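Local coordinates for protein tryptophan--tRNA ligase (Campylobacter jejuni subsp. jejuni, PDB 3TZL) that probably catalyses the ATP-dependent attachment of tryptophan to its cognate tRNA, working as a homodimeric class I aminoacyl-tRNA synthetase, at residues Ile41-Ala46 against Gln58-Ala63; Leu10-Asp15 against Ala65-Leu70; Asp73-Val78 against Leu298-Thr303. All coordinates share one frame; numbering follows the deposited sequence.

Contact 1: residues Ile41-Ala46 against Gln58-Ala63. With TRP (tryptophan), chain J.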
# COMPACT_ATOMS: atom_id res chain seq x y z
N ILE B 41 15.30 -7.02 -5.95
CA ILE B 41 14.48 -7.25 -7.13
C ILE B 41 13.13 -6.60 -6.85
O ILE B 41 12.40 -7.04 -5.97
CB ILE B 41 14.27 -8.76 -7.38
CG1 ILE B 41 15.61 -9.49 -7.47
CG2 ILE B 41 13.45 -8.98 -8.65
CD1 ILE B 41 16.46 -8.99 -8.62
N ALA B 42 12.80 -5.57 -7.60
CA ALA B 42 11.64 -4.74 -7.28
C ALA B 42 10.40 -5.37 -7.83
O ALA B 42 9.83 -4.85 -8.78
CB ALA B 42 11.82 -3.33 -7.86
N ASN B 43 9.97 -6.48 -7.25
CA ASN B 43 8.83 -7.18 -7.82
C ASN B 43 7.46 -6.53 -7.58
O ASN B 43 6.55 -6.74 -8.38
CB ASN B 43 8.83 -8.70 -7.50
CG ASN B 43 8.65 -9.03 -6.02
OD1 ASN B 43 9.13 -8.30 -5.15
ND2 ASN B 43 7.99 -10.16 -5.74
N TYR B 44 7.29 -5.75 -6.50
CA TYR B 44 6.00 -5.05 -6.33
C TYR B 44 5.82 -4.08 -7.49
O TYR B 44 4.76 -4.01 -8.09
CB TYR B 44 5.90 -4.27 -5.01
CG TYR B 44 5.62 -5.12 -3.79
CD1 TYR B 44 4.72 -6.18 -3.84
CD2 TYR B 44 6.25 -4.85 -2.59
CE1 TYR B 44 4.46 -6.93 -2.70
CE2 TYR B 44 6.01 -5.60 -1.46
CZ TYR B 44 5.12 -6.64 -1.51
OH TYR B 44 4.89 -7.36 -0.36
N HIS B 45 6.89 -3.36 -7.81
CA HIS B 45 6.86 -2.37 -8.89
C HIS B 45 6.58 -2.99 -10.25
O HIS B 45 6.00 -2.34 -11.11
CB HIS B 45 8.16 -1.57 -8.93
CG HIS B 45 8.33 -0.62 -7.79
ND1 HIS B 45 7.80 0.66 -7.80
CD2 HIS B 45 8.96 -0.75 -6.60
CE1 HIS B 45 8.10 1.26 -6.66
NE2 HIS B 45 8.81 0.43 -5.91
N ALA B 46 6.99 -4.24 -10.46
CA ALA B 46 6.75 -4.86 -11.76
C ALA B 46 5.27 -5.12 -11.96
O ALA B 46 4.83 -5.36 -13.08
CB ALA B 46 7.56 -6.15 -11.93
N GLN B 58 8.33 -15.87 -12.70
CA GLN B 58 9.52 -16.33 -13.41
C GLN B 58 10.52 -15.21 -13.63
O GLN B 58 11.73 -15.41 -13.48
CB GLN B 58 9.16 -16.98 -14.75
CG GLN B 58 8.81 -18.46 -14.66
CD GLN B 58 9.77 -19.24 -13.77
OE1 GLN B 58 10.97 -19.34 -14.06
NE2 GLN B 58 9.25 -19.77 -12.67
N ASN B 59 10.03 -14.03 -14.02
CA ASN B 59 10.93 -12.90 -14.17
C ASN B 59 11.71 -12.62 -12.90
O ASN B 59 12.88 -12.26 -12.96
CB ASN B 59 10.16 -11.64 -14.60
CG ASN B 59 9.76 -11.69 -16.05
OD1 ASN B 59 10.07 -12.66 -16.75
ND2 ASN B 59 9.05 -10.66 -16.52
N SER B 60 11.07 -12.79 -11.74
CA SER B 60 11.76 -12.51 -10.48
C SER B 60 12.87 -13.52 -10.23
O SER B 60 13.99 -13.14 -9.84
CB SER B 60 10.77 -12.52 -9.31
OG SER B 60 9.90 -11.40 -9.39
N LEU B 61 12.56 -14.81 -10.44
CA LEU B 61 13.56 -15.86 -10.27
C LEU B 61 14.71 -15.62 -11.25
O LEU B 61 15.88 -15.63 -10.85
CB LEU B 61 12.93 -17.24 -10.49
CG LEU B 61 11.91 -17.76 -9.48
CD1 LEU B 61 11.53 -19.20 -9.78
CD2 LEU B 61 12.43 -17.64 -8.04
N LYS B 62 14.40 -15.36 -12.53
CA LYS B 62 15.44 -15.10 -13.53
C LYS B 62 16.29 -13.89 -13.20
O LYS B 62 17.50 -13.91 -13.38
CB LYS B 62 14.85 -14.94 -14.93
CG LYS B 62 14.14 -16.18 -15.42
CD LYS B 62 13.82 -16.12 -16.92
CE LYS B 62 13.00 -14.89 -17.31
NZ LYS B 62 13.74 -13.97 -18.25
N ALA B 63 15.65 -12.83 -12.71
CA ALA B 63 16.41 -11.63 -12.38
C ALA B 63 17.37 -11.90 -11.22
O ALA B 63 18.53 -11.49 -11.27
CB ALA B 63 15.49 -10.48 -12.05
N TRP J . 11.87 2.64 -10.26
CA TRP J . 13.13 1.91 -10.49
C TRP J . 13.29 1.57 -11.96
O TRP J . 14.37 1.15 -12.40
CB TRP J . 13.20 0.64 -9.63
CG TRP J . 13.11 0.94 -8.16
CD1 TRP J . 12.07 0.66 -7.31
CD2 TRP J . 14.09 1.63 -7.39
NE1 TRP J . 12.36 1.12 -6.04
CE2 TRP J . 13.59 1.73 -6.07
CE3 TRP J . 15.35 2.17 -7.68
CZ2 TRP J . 14.32 2.34 -5.05
CZ3 TRP J . 16.07 2.79 -6.67
CH2 TRP J . 15.55 2.86 -5.36
OXT TRP J . 12.34 1.71 -12.73
O HOH W 1 7.53 -12.04 -7.93
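Ile41, the last residue of strand 36-41, meets helix 53-70 through two branches that do different work. Its CD1 packs on Ala63 CB at 3.9 Å, while CG2, anti to the backbone N, lies more loosely beside the Ser60 backbone, 4.3 Å from Ser60 CA. At Ala42 the chain leaves the strand through an inverse gamma turn, closed by the bond from Asn43 N to Ile41 O (2.8 Å). Asn43 comes nearest to the helix backbone, its CA 6.6 Å from Ser60 CA. Its CB touches Ser60 OG at 3.5 Å, and with chi1 at 66° the amide lies between the backbone N and the carbonyl carbon. No direct hydrogen bond crosses the contact; one water bridges it, accepting from Asn43 ND2 at 2.9 Å and also bonded to Ser60 OG. Asn43 ND2 has a second partner in Ser83 OG. Tyr44 turns toward the dimer interface, where its hydroxyl is hydrogen-bonded to Glu90 of the second subunit. His45 faces the bound substrate: TRP CD1 sits 3.4 Å above the imidazole plane, offset toward the rim, and His45 NE2 is hydrogen-bonded to Asp134 OD2, which also bonds the ligand. Strand end and turn, packed on helix 53-70, thus lead to His45, which lines the tryptophan pocket of the Rossmann-type catalytic fold of class I synthetases.

Contact 2: residues Leu10-Asp15 against Ala65-Leu70. With PO4 (phosphate ion), chain K.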
# COMPACT_ATOMS: atom_id res chain seq x y z
N LEU B 10 16.06 -3.18 -8.55
CA LEU B 10 16.35 -3.74 -9.87
C LEU B 10 15.08 -4.24 -10.55
O LEU B 10 14.34 -5.04 -10.00
CB LEU B 10 17.37 -4.86 -9.73
CG LEU B 10 18.73 -4.46 -9.15
CD1 LEU B 10 19.55 -5.71 -8.82
CD2 LEU B 10 19.50 -3.57 -10.10
N GLN B 11 14.81 -3.74 -11.75
CA GLN B 11 13.58 -4.09 -12.44
C GLN B 11 13.88 -4.39 -13.89
O GLN B 11 13.53 -3.61 -14.78
CB GLN B 11 12.58 -2.94 -12.35
CG GLN B 11 11.14 -3.38 -12.15
CD GLN B 11 10.20 -2.19 -12.11
OE1 GLN B 11 10.43 -1.22 -11.38
NE2 GLN B 11 9.15 -2.25 -12.93
N PRO B 12 14.52 -5.53 -14.15
CA PRO B 12 14.93 -5.86 -15.52
C PRO B 12 13.70 -6.17 -16.38
O PRO B 12 12.66 -6.52 -15.84
CB PRO B 12 15.77 -7.13 -15.35
CG PRO B 12 16.02 -7.27 -13.87
CD PRO B 12 14.87 -6.60 -13.20
N SER B 13 13.83 -6.00 -17.70
CA SER B 13 12.80 -6.43 -18.63
C SER B 13 13.44 -7.14 -19.82
O SER B 13 14.56 -6.79 -20.23
CB SER B 13 11.94 -5.26 -19.10
OG SER B 13 12.71 -4.29 -19.79
N GLY B 14 12.74 -8.13 -20.36
CA GLY B 14 13.26 -8.92 -21.46
C GLY B 14 14.55 -9.65 -21.10
O GLY B 14 14.80 -9.98 -19.94
N ASP B 15 15.38 -9.89 -22.11
CA ASP B 15 16.64 -10.58 -21.89
C ASP B 15 17.76 -9.59 -21.61
O ASP B 15 17.85 -8.54 -22.25
CB ASP B 15 16.96 -11.45 -23.09
CG ASP B 15 15.85 -12.43 -23.40
OD1 ASP B 15 15.34 -13.05 -22.43
OD2 ASP B 15 15.46 -12.54 -24.58
N ALA B 65 18.59 -14.83 -10.22
CA ALA B 65 19.61 -15.75 -10.74
C ALA B 65 20.63 -15.02 -11.61
O ALA B 65 21.83 -15.26 -11.50
CB ALA B 65 18.98 -16.89 -11.52
N ALA B 66 20.15 -14.11 -12.45
CA ALA B 66 21.06 -13.36 -13.32
C ALA B 66 22.03 -12.47 -12.53
O ALA B 66 23.22 -12.42 -12.82
CB ALA B 66 20.27 -12.52 -14.31
N PHE B 67 21.52 -11.75 -11.53
CA PHE B 67 22.41 -10.82 -10.85
C PHE B 67 23.42 -11.55 -9.96
O PHE B 67 24.59 -11.18 -9.87
CB PHE B 67 21.63 -9.73 -10.10
CG PHE B 67 20.96 -8.74 -11.02
CD1 PHE B 67 21.70 -7.76 -11.67
CD2 PHE B 67 19.59 -8.77 -11.23
CE1 PHE B 67 21.08 -6.84 -12.52
CE2 PHE B 67 18.97 -7.87 -12.08
CZ PHE B 67 19.71 -6.90 -12.72
N LEU B 68 22.96 -12.61 -9.32
CA LEU B 68 23.87 -13.46 -8.57
C LEU B 68 24.93 -14.04 -9.49
O LEU B 68 26.13 -13.98 -9.18
CB LEU B 68 23.09 -14.57 -7.86
CG LEU B 68 22.25 -14.04 -6.70
CD1 LEU B 68 21.35 -15.13 -6.17
CD2 LEU B 68 23.15 -13.52 -5.61
N SER B 69 24.50 -14.56 -10.64
CA SER B 69 25.44 -15.16 -11.60
C SER B 69 26.51 -14.21 -12.11
O SER B 69 27.64 -14.62 -12.37
CB SER B 69 24.68 -15.73 -12.79
OG SER B 69 23.89 -16.80 -12.34
N LEU B 70 26.16 -12.94 -12.25
CA LEU B 70 27.06 -11.95 -12.82
C LEU B 70 27.92 -11.25 -11.76
O LEU B 70 28.80 -10.46 -12.09
CB LEU B 70 26.27 -10.94 -13.66
CG LEU B 70 25.66 -11.56 -14.93
CD1 LEU B 70 24.48 -10.73 -15.42
CD2 LEU B 70 26.71 -11.64 -16.02
P PO4 K . 9.13 -9.09 -19.99
O1 PO4 K . 7.75 -9.64 -19.75
O2 PO4 K . 10.11 -10.25 -19.95
O3 PO4 K . 9.18 -8.42 -21.34
O4 PO4 K . 9.46 -8.07 -18.92
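Leu10 and Phe67 bring together the end of strand 5-10 and helix 53-70, whose backbones stay well separated: Leu10 CA and Phe67 CA, the nearest pair at this end, are 9.4 Å apart. The segment 10-15 runs from the strand into the loop that opens the 'HIGH' region, the signature element of the class I Rossmann-type catalytic domain, while 65-70 lies on helix 53-70. With no hydrogen bond between the segments, side chains alone span the gap, and the Phe67 ring makes every contact from the helix side. Leu10 and Phe67 reach for each other from opposite directions. The methyl CD1 of Leu10 stands 3.8 Å from the ring centroid and 6° off the normal, a well-centred CH-pi contact over one face. Pro12 uses a different part of the same ring, setting CG in the ring plane at the edge. A chi1 of -71° keeps Phe67 CG beside its own backbone N and directs the ring against Leu10 and Pro12; Ile25 of helix 18-30 also packs on it. Farther along the loop, Gly14 N makes a weak hydrogen bond to a phosphate ion, probably from the crystallisation liquor, which is also bound by Lys55. The tightest approach between the segments is at that proline edge, where Pro12 CG lies 3.5 Å from Phe67 CE2.

Contact 3: residues Asp73-Val78 against Leu298-Thr303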
# COMPACT_ATOMS: atom_id res chain seq x y z
N ASP B 73 27.31 -10.32 -4.62
CA ASP B 73 27.86 -11.15 -3.57
C ASP B 73 27.00 -11.00 -2.32
O ASP B 73 27.09 -9.99 -1.62
CB ASP B 73 29.30 -10.70 -3.29
CG ASP B 73 30.04 -11.65 -2.37
OD1 ASP B 73 29.39 -12.31 -1.52
OD2 ASP B 73 31.28 -11.73 -2.50
N PRO B 74 26.19 -12.03 -2.02
CA PRO B 74 25.23 -12.06 -0.91
C PRO B 74 25.88 -11.86 0.45
O PRO B 74 25.22 -11.43 1.40
CB PRO B 74 24.63 -13.47 -0.98
CG PRO B 74 24.92 -13.95 -2.34
CD PRO B 74 26.21 -13.31 -2.75
N GLN B 75 27.17 -12.18 0.53
CA GLN B 75 27.96 -12.05 1.74
C GLN B 75 28.37 -10.60 1.96
O GLN B 75 28.26 -10.07 3.06
CB GLN B 75 29.21 -12.91 1.62
CG GLN B 75 29.92 -13.12 2.93
CD GLN B 75 29.08 -13.93 3.89
OE1 GLN B 75 28.36 -14.83 3.47
NE2 GLN B 75 29.16 -13.60 5.18
N LYS B 76 28.87 -9.97 0.90
CA LYS B 76 29.30 -8.58 0.96
C LYS B 76 28.10 -7.62 0.99
O LYS B 76 28.10 -6.64 1.74
CB LYS B 76 30.17 -8.25 -0.25
CG LYS B 76 31.39 -9.14 -0.40
CD LYS B 76 32.17 -8.83 -1.69
CE LYS B 76 33.58 -9.46 -1.66
NZ LYS B 76 34.44 -8.96 -0.53
N SER B 77 27.08 -7.92 0.19
CA SER B 77 25.97 -6.99 -0.04
C SER B 77 24.67 -7.50 0.56
O SER B 77 24.61 -8.62 1.04
CB SER B 77 25.74 -6.81 -1.53
OG SER B 77 26.90 -6.29 -2.16
N VAL B 78 23.63 -6.67 0.53
CA VAL B 78 22.31 -7.11 0.97
C VAL B 78 21.42 -7.18 -0.24
O VAL B 78 21.16 -6.17 -0.88
CB VAL B 78 21.73 -6.20 2.07
CG1 VAL B 78 20.33 -6.63 2.45
CG2 VAL B 78 22.67 -6.22 3.30
N LEU B 298 18.12 -15.87 -1.37
CA LEU B 298 17.15 -14.80 -1.22
C LEU B 298 16.65 -14.70 0.23
O LEU B 298 16.41 -13.61 0.72
CB LEU B 298 15.98 -14.98 -2.19
CG LEU B 298 16.40 -14.73 -3.64
CD1 LEU B 298 15.26 -15.00 -4.62
CD2 LEU B 298 16.93 -13.31 -3.77
N ASP B 299 16.49 -15.84 0.89
CA ASP B 299 16.01 -15.85 2.28
C ASP B 299 17.02 -15.20 3.20
O ASP B 299 16.66 -14.44 4.07
CB ASP B 299 15.68 -17.26 2.75
CG ASP B 299 14.33 -17.73 2.27
OD1 ASP B 299 13.51 -16.86 1.90
OD2 ASP B 299 14.08 -18.96 2.26
N PHE B 300 18.29 -15.49 2.97
CA PHE B 300 19.37 -14.87 3.72
C PHE B 300 19.42 -13.36 3.54
O PHE B 300 19.54 -12.62 4.52
CB PHE B 300 20.70 -15.50 3.32
CG PHE B 300 21.90 -14.79 3.87
CD1 PHE B 300 21.97 -14.46 5.21
CD2 PHE B 300 22.97 -14.49 3.05
CE1 PHE B 300 23.10 -13.82 5.72
CE2 PHE B 300 24.10 -13.86 3.56
CZ PHE B 300 24.16 -13.52 4.90
N GLY B 301 19.34 -12.90 2.29
CA GLY B 301 19.34 -11.48 2.00
C GLY B 301 18.17 -10.81 2.71
O GLY B 301 18.33 -9.76 3.35
N ALA B 302 17.01 -11.44 2.63
CA ALA B 302 15.80 -10.89 3.24
C ALA B 302 15.94 -10.73 4.75
O ALA B 302 15.45 -9.75 5.30
CB ALA B 302 14.58 -11.71 2.88
N THR B 303 16.65 -11.64 5.42
CA THR B 303 16.80 -11.53 6.88
C THR B 303 17.65 -10.33 7.27
O THR B 303 17.43 -9.72 8.32
CB THR B 303 17.40 -12.79 7.55
OG1 THR B 303 18.81 -12.89 7.26
CG2 THR B 303 16.67 -14.05 7.11
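An Asx turn at the start of the loop leading into strand 78-81 shapes the surface that meets the long helix 291-320. Phe300, on that helix, reaches Pro74, the middle residue of the turn: Phe300 CE2 approaches Pro74 O to 3.4 Å, the carbonyl oxygen coming obliquely to the ring. The turn itself is made by Asp73 OD1, which accepts from Gln75 N at 3.0 Å on the anti side of the carboxylate, 23° out of its plane. A weaker bond from Lys76 N reaches the same oxygen, and Ser77 N donates to Asp73 O, so that both side chain and backbone of Asp73 hold the loop in shape. With CG anti to the backbone N (chi1 171°), the Phe300 ring swings out from its helix to lie beside the proline, although Pro74 CB and Phe300 CD2 are only loosely packed at 4.5 Å. Gln75 starts away from the helix, yet its OE1 bends back to 4.4 Å from Phe300 CE2. The backbones come closest beyond this ring, where Val78 CA lies 5.4 Å from Gly301 CA; glycine has no side chain to intervene, and Val78 CG1 rests 3.8 Å from Gly301 O. Lys304, one turn farther along the helix, hydrogen-bonds to the carbonyls of Pro74 and Ser77. Val78 meanwhile enters the parallel sheet beside strand 36-41, and Pro74 also touches helix 53-70.

The three contacts differ in chemistry as in place. Contact 2 is buried and wholly apolar between its segments; contact 1 is partly buried and combines a hydrocarbon touch with a water bridge; contact 3, farthest from the chain centre and away from the annotated sites, is partly buried like contact 1 and pairs a carbonyl-ring approach with a buried valine against a glycine carbonyl. Helix 53-70 serves both contacts 1 and 2, which meet directly: Ala63 CB packs on Pro12 CG at 3.7 Å, and Ala42 N probably bonds to Leu10 O. Contact 3 touches contact 2 alone, where Leu68 CD2 lies 3.7 Å from Pro74 CG.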